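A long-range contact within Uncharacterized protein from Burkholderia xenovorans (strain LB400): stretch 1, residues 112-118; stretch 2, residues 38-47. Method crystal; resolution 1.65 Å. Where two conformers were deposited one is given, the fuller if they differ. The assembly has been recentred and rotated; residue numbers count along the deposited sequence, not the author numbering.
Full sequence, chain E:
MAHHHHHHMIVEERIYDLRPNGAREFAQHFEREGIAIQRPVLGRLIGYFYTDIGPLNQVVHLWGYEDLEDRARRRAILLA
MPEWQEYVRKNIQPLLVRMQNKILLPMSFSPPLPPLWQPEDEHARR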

ATOM      1  N   PRO E 112     -28.640  -9.896 -12.715  1.00 27.28           N
ATOM      2  CA  PRO E 112     -28.800  -8.828 -13.707  1.00 29.46           C
ATOM      3  C   PRO E 112     -28.880  -7.458 -13.044  1.00 20.27           C
ATOM      4  O   PRO E 112     -28.955  -7.321 -11.822  1.00 23.86           O
ATOM      5  CB  PRO E 112     -30.112  -9.191 -14.406  1.00 36.31           C
ATOM      6  CG  PRO E 112     -30.872  -9.960 -13.376  1.00 30.35           C
ATOM      7  CD  PRO E 112     -29.838 -10.749 -12.623  1.00 30.02           C
ATOM      8  N   LEU E 113     -28.870  -6.433 -13.888  1.00 29.52           N
ATOM      9  CA  LEU E 113     -28.895  -5.059 -13.407  1.00 33.06           C
ATOM     10  C   LEU E 113     -30.158  -4.798 -12.589  1.00 32.00           C
ATOM     11  O   LEU E 113     -31.224  -5.347 -12.901  1.00 33.63           O
ATOM     12  CB  LEU E 113     -28.840  -4.084 -14.588  1.00 35.90           C
ATOM     13  CG  LEU E 113     -27.474  -3.742 -15.187  1.00 34.33           C
ATOM     14  CD1 LEU E 113     -27.609  -2.763 -16.345  1.00 32.67           C
ATOM     15  CD2 LEU E 113     -26.579  -3.173 -14.123  1.00 35.26           C
ATOM     16  N   PRO E 114     -30.075  -3.984 -11.537  1.00 26.32           N
ATOM     17  CA  PRO E 114     -31.291  -3.483 -10.916  1.00 26.16           C
ATOM     18  C   PRO E 114     -32.113  -2.722 -11.942  1.00 26.31           C
ATOM     19  O   PRO E 114     -31.559  -2.125 -12.881  1.00 27.58           O
ATOM     20  CB  PRO E 114     -30.767  -2.550  -9.813  1.00 24.31           C
ATOM     21  CG  PRO E 114     -29.409  -3.042  -9.513  1.00 27.11           C
ATOM     22  CD  PRO E 114     -28.867  -3.524 -10.832  1.00 26.74           C
ATOM     23  N   PRO E 115     -33.430  -2.746 -11.817  1.00 28.50           N
ATOM     24  CA  PRO E 115     -34.246  -1.914 -12.705  1.00 30.23           C
ATOM     25  C   PRO E 115     -33.970  -0.444 -12.437  1.00 25.84           C
ATOM     26  O   PRO E 115     -33.523  -0.067 -11.352  1.00 28.96           O
ATOM     27  CB  PRO E 115     -35.683  -2.299 -12.334  1.00 32.51           C
ATOM     28  CG  PRO E 115     -35.582  -2.825 -10.938  1.00 29.49           C
ATOM     29  CD  PRO E 115     -34.246  -3.496 -10.848  1.00 28.31           C
ATOM     30  N   LEU E 116     -34.208   0.382 -13.457  1.00 27.53           N
ATOM     31  CA  LEU E 116     -34.046   1.824 -13.305  1.00 28.06           C
ATOM     32  C   LEU E 116     -34.929   2.356 -12.180  1.00 31.00           C
ATOM     33  O   LEU E 116     -36.096   1.977 -12.053  1.00 28.71           O
ATOM     34  CB  LEU E 116     -34.384   2.544 -14.613  1.00 34.09           C
ATOM     35  CG  LEU E 116     -33.305   2.615 -15.700  1.00 37.21           C
ATOM     36  CD1 LEU E 116     -33.864   3.243 -16.966  1.00 41.64           C
ATOM     37  CD2 LEU E 116     -32.108   3.402 -15.206  1.00 27.15           C
ATOM     38  N   TRP E 117     -34.359   3.235 -11.356  1.00 27.83           N
ATOM     39  CA  TRP E 117     -35.110   3.876 -10.283  1.00 27.47           C
ATOM     40  C   TRP E 117     -36.177   4.783 -10.880  1.00 31.18           C
ATOM     41  O   TRP E 117     -35.898   5.546 -11.807  1.00 37.07           O
ATOM     42  CB  TRP E 117     -34.166   4.681  -9.394  1.00 29.10           C
ATOM     43  CG  TRP E 117     -34.788   5.306  -8.173  1.00 29.40           C
ATOM     44  CD1 TRP E 117     -35.192   6.603  -8.026  1.00 31.11           C
ATOM     45  CD2 TRP E 117     -35.036   4.665  -6.917  1.00 28.89           C
ATOM     46  NE1 TRP E 117     -35.694   6.803  -6.758  1.00 35.77           N
ATOM     47  CE2 TRP E 117     -35.598   5.628  -6.057  1.00 32.29           C
ATOM     48  CE3 TRP E 117     -34.834   3.364  -6.436  1.00 31.76           C
ATOM     49  CZ2 TRP E 117     -35.965   5.333  -4.748  1.00 28.93           C
ATOM     50  CZ3 TRP E 117     -35.210   3.074  -5.135  1.00 32.54           C
ATOM     51  CH2 TRP E 117     -35.769   4.054  -4.308  1.00 30.50           C
ATOM     52  N   GLN E 118     -37.394   4.701 -10.354  1.00 34.48           N
ATOM     53  CA  GLN E 118     -38.538   5.426 -10.887  1.00 37.27           C
ATOM     54  C   GLN E 118     -39.080   6.413  -9.859  1.00 37.18           C
ATOM     55  O   GLN E 118     -38.771   6.314  -8.667  1.00 35.23           O
ATOM     56  CB  GLN E 118     -39.650   4.449 -11.302  1.00 33.44           C
ATOM     57  CG  GLN E 118     -39.260   3.493 -12.416  1.00 38.80           C
ATOM     58  CD  GLN E 118     -39.076   4.180 -13.762  1.00 42.74           C
ATOM     59  OE1 GLN E 118     -39.701   5.200 -14.047  1.00 45.73           O
ATOM     60  NE2 GLN E 118     -38.214   3.614 -14.600  1.00 49.12           N
TER
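Stretch 2, residues 38-47: QRPVLGRLIG

Stretch 2 (residues 38-47) packed on stretch 1 (residues 112-118) of the same chain, with a sequence separation of at least 68 between any two that touch. Stretch 1 is an extended, proline-rich segment without regular helix or strand; its phi values from Pro112 to Trp117 lie between -58° and -72° and its psi values between 134° and 173°. Stretch 2 changes conformation along its length: the end of a helix, residues 38-42, is followed by a turn at Gly43 and then by a strand that includes 45-47 and continues later in the chain. The two run in opposite senses, Trp117 lying by Arg39 and Pro40, Leu116 by Gly43, and Pro114 by Arg44 to Ile46. The nearest CA pair is Leu116 CA and Gly43 CA, 5.0 Å apart, and the contact buries 585 Å² summed over both sides.

Gly43 N closes the last helical turn on Arg39 O (2.9 Å), and Gly43 then leaves helical geometry with phi 114° and psi -54°. A CB here would be jammed against the carbonyl O of the preceding residue and would also lie 2.8 Å from Leu116 CD2, so the turn and the close approach both call for glycine. The carbonyl of Gly43 faces stretch 1, where Trp117 N donates a hydrogen bond to Gly43 O (3.0 Å, 155°); Leu116 CA lies 3.6 Å from the same Gly43 O. One turn back along the helix, water 1 bridges the backbones, donating to Pro40 O and to Trp117 O at 2.8 Å each.

The guanidinium of Arg39 lies flat on Trp117, centres 3.6 Å apart and planes at 1°. Arg39 CZ is 3.6 Å from the centroid of the six-membered ring of Trp117 and 15° off its normal, a cation-pi contact in which the positive charge meets the electron-rich face. Arg39 CD adds a CH-pi contact 3.8 Å from the centroid of that Trp117 ring, so the aliphatic part of the arginine shares the face. Trp117, chi1 t, has 119 Å² covered by stretch 2, the largest area of any residue in stretch 1.

The Arg44 side chain, extended through chi2 and chi3, puts its guanidinium between Leu116 and Leu113, which cover opposite faces. Leu116 CG is 3.6 Å from Arg44 NH2, and Leu113 CD1 is 3.7 Å from Arg44 CD. Pro114 O sits at the guanidinium edge, where Arg44 NE donates a weak hydrogen bond to it (3.2 Å, 120°). Arg44 NH1 and NH2 are hydrogen-bonded elsewhere in the structure.

Pro114 CG rests 3.7 Å from Ile46 CG1 and 3.8 Å from Leu45 O, carrying the contact onto the strand. At the helical end, Pro40 CG approaches Trp117 CD1 at 4.2 Å. Pro115 CB points away, making this proline peripheral.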

ATOM      1  N   GLN E  38     -29.071  11.945  -6.733  1.00 16.46           N
ATOM      2  CA  GLN E  38     -28.132  11.159  -7.520  1.00 16.13           C
ATOM      3  C   GLN E  38     -28.760   9.899  -8.100  1.00 20.52           C
ATOM      4  O   GLN E  38     -28.520   9.574  -9.262  1.00 16.66           O
ATOM      5  CB  GLN E  38     -26.914  10.802  -6.662  1.00 16.96           C
ATOM      6  CG  GLN E  38     -25.816  10.055  -7.420  1.00 20.18           C
ATOM      7  CD  GLN E  38     -24.705   9.565  -6.508  1.00 23.68           C
ATOM      8  OE1 GLN E  38     -24.946   9.219  -5.354  1.00 18.64           O
ATOM      9  NE2 GLN E  38     -23.478   9.546  -7.020  1.00 21.46           N
ATOM     10  N   ARG E  39     -29.566   9.184  -7.322  1.00 19.09           N
ATOM     11  CA  ARG E  39     -30.082   7.906  -7.803  0.51 16.61           C
ATOM     12  C   ARG E  39     -30.952   8.021  -9.049  1.00 24.48           C
ATOM     13  O   ARG E  39     -30.792   7.180  -9.951  1.00 17.78           O
ATOM     14  CB  ARG E  39     -30.844   7.188  -6.681  0.51 21.29           C
ATOM     15  CG  ARG E  39     -31.343   5.802  -7.089  0.51 21.75           C
ATOM     16  CD  ARG E  39     -31.610   4.925  -5.884  0.51 23.64           C
ATOM     17  NE  ARG E  39     -32.215   5.678  -4.793  0.51 22.74           N
ATOM     18  CZ  ARG E  39     -32.476   5.172  -3.592  0.51 21.09           C
ATOM     19  NH1 ARG E  39     -32.196   3.905  -3.330  0.51 20.86           N
ATOM     20  NH2 ARG E  39     -33.021   5.935  -2.655  0.51 16.69           N
ATOM     21  N   PRO E  40     -31.864   8.990  -9.184  1.00 24.55           N
ATOM     22  CA  PRO E  40     -32.665   9.028 -10.418  1.00 19.05           C
ATOM     23  C   PRO E  40     -31.833   9.276 -11.662  1.00 22.06           C
ATOM     24  O   PRO E  40     -32.207   8.816 -12.748  1.00 26.73           O
ATOM     25  CB  PRO E  40     -33.651  10.181 -10.175  1.00 19.58           C
ATOM     26  CG  PRO E  40     -33.609  10.438  -8.695  1.00 19.01           C
ATOM     27  CD  PRO E  40     -32.228  10.083  -8.265  1.00 22.24           C
ATOM     28  N   VAL E  41     -30.728  10.010 -11.543  1.00 18.71           N
ATOM     29  CA  VAL E  41     -29.904  10.321 -12.706  1.00 18.97           C
ATOM     30  C   VAL E  41     -29.052   9.117 -13.096  1.00 19.06           C
ATOM     31  O   VAL E  41     -29.015   8.696 -14.266  1.00 20.14           O
ATOM     32  CB  VAL E  41     -29.038  11.560 -12.414  1.00 18.60           C
ATOM     33  CG1 VAL E  41     -28.204  11.935 -13.618  1.00 20.15           C
ATOM     34  CG2 VAL E  41     -29.926  12.742 -11.974  1.00 25.86           C
ATOM     35  N   LEU E  42     -28.364   8.533 -12.112  1.00 19.97           N
ATOM     36  CA  LEU E  42     -27.459   7.430 -12.421  1.00 17.61           C
ATOM     37  C   LEU E  42     -28.234   6.156 -12.741  1.00 20.47           C
ATOM     38  O   LEU E  42     -27.870   5.419 -13.665  1.00 20.66           O
ATOM     39  CB  LEU E  42     -26.479   7.219 -11.270  1.00 16.84           C
ATOM     40  CG  LEU E  42     -25.502   8.389 -11.111  1.00 16.26           C
ATOM     41  CD1 LEU E  42     -24.324   8.057 -10.169  1.00 16.34           C
ATOM     42  CD2 LEU E  42     -25.006   8.876 -12.479  1.00 20.35           C
ATOM     43  N   GLY E  43     -29.291   5.866 -11.993  1.00 18.11           N
ATOM     44  CA  GLY E  43     -30.212   4.848 -12.456  1.00 21.96           C
ATOM     45  C   GLY E  43     -30.311   3.580 -11.637  1.00 23.82           C
ATOM     46  O   GLY E  43     -31.409   3.184 -11.237  1.00 22.11           O
ATOM     47  N   ARG E  44     -29.172   2.921 -11.376  1.00 17.86           N
ATOM     48  CA  ARG E  44     -29.168   1.539 -10.892  1.00 20.97           C
ATOM     49  C   ARG E  44     -28.193   1.391  -9.726  1.00 17.79           C
ATOM     50  O   ARG E  44     -27.063   0.931  -9.899  1.00 20.96           O
ATOM     51  CB  ARG E  44     -28.837   0.581 -12.034  1.00 18.41           C
ATOM     52  CG  ARG E  44     -29.820   0.681 -13.210  1.00 20.82           C
ATOM     53  CD  ARG E  44     -29.409  -0.262 -14.308  1.00 20.40           C
ATOM     54  NE  ARG E  44     -30.407  -0.396 -15.360  1.00 31.67           N
ATOM     55  CZ  ARG E  44     -30.409   0.312 -16.479  1.00 32.93           C
ATOM     56  NH1 ARG E  44     -29.469   1.228 -16.688  1.00 30.55           N
ATOM     57  NH2 ARG E  44     -31.347   0.096 -17.392  1.00 37.09           N
ATOM     58  N   LEU E  45     -28.646   1.763  -8.531  1.00 17.84           N
ATOM     59  CA  LEU E  45     -27.862   1.519  -7.324  1.00 15.39           C
ATOM     60  C   LEU E  45     -27.916   0.039  -6.963  1.00 18.79           C
ATOM     61  O   LEU E  45     -28.998  -0.515  -6.732  1.00 22.19           O
ATOM     62  CB  LEU E  45     -28.371   2.383  -6.165  1.00 15.12           C
ATOM     63  CG  LEU E  45     -27.607   2.247  -4.840  1.00 18.64           C
ATOM     64  CD1 LEU E  45     -26.113   2.536  -5.020  1.00 22.43           C
ATOM     65  CD2 LEU E  45     -28.230   3.166  -3.777  1.00 18.82           C
ATOM     66  N   ILE E  46     -26.748  -0.604  -6.926  1.00 21.00           N
ATOM     67  CA  ILE E  46     -26.640  -1.981  -6.457  1.00 20.25           C
ATOM     68  C   ILE E  46     -26.458  -2.043  -4.942  1.00 19.45           C
ATOM     69  O   ILE E  46     -27.000  -2.930  -4.280  1.00 17.32           O
ATOM     70  CB  ILE E  46     -25.489  -2.688  -7.201  1.00 14.97           C
ATOM     71  CG1 ILE E  46     -25.845  -2.836  -8.688  1.00 18.68           C
ATOM     72  CG2 ILE E  46     -25.161  -4.037  -6.556  1.00 14.75           C
ATOM     73  CD1 ILE E  46     -24.670  -3.145  -9.571  1.00 20.47           C
ATOM     74  N   GLY E  47     -25.722  -1.100  -4.367  1.00 17.83           N
ATOM     75  CA  GLY E  47     -25.475  -1.087  -2.939  1.00 14.16           C
ATOM     76  C   GLY E  47     -24.709   0.147  -2.532  1.00 13.38           C
ATOM     77  O   GLY E  47     -23.841   0.608  -3.283  1.00 16.50           O
TER
HETATM   78  O   HOH W   1     -33.465   6.301 -13.083  1.00 27.87           O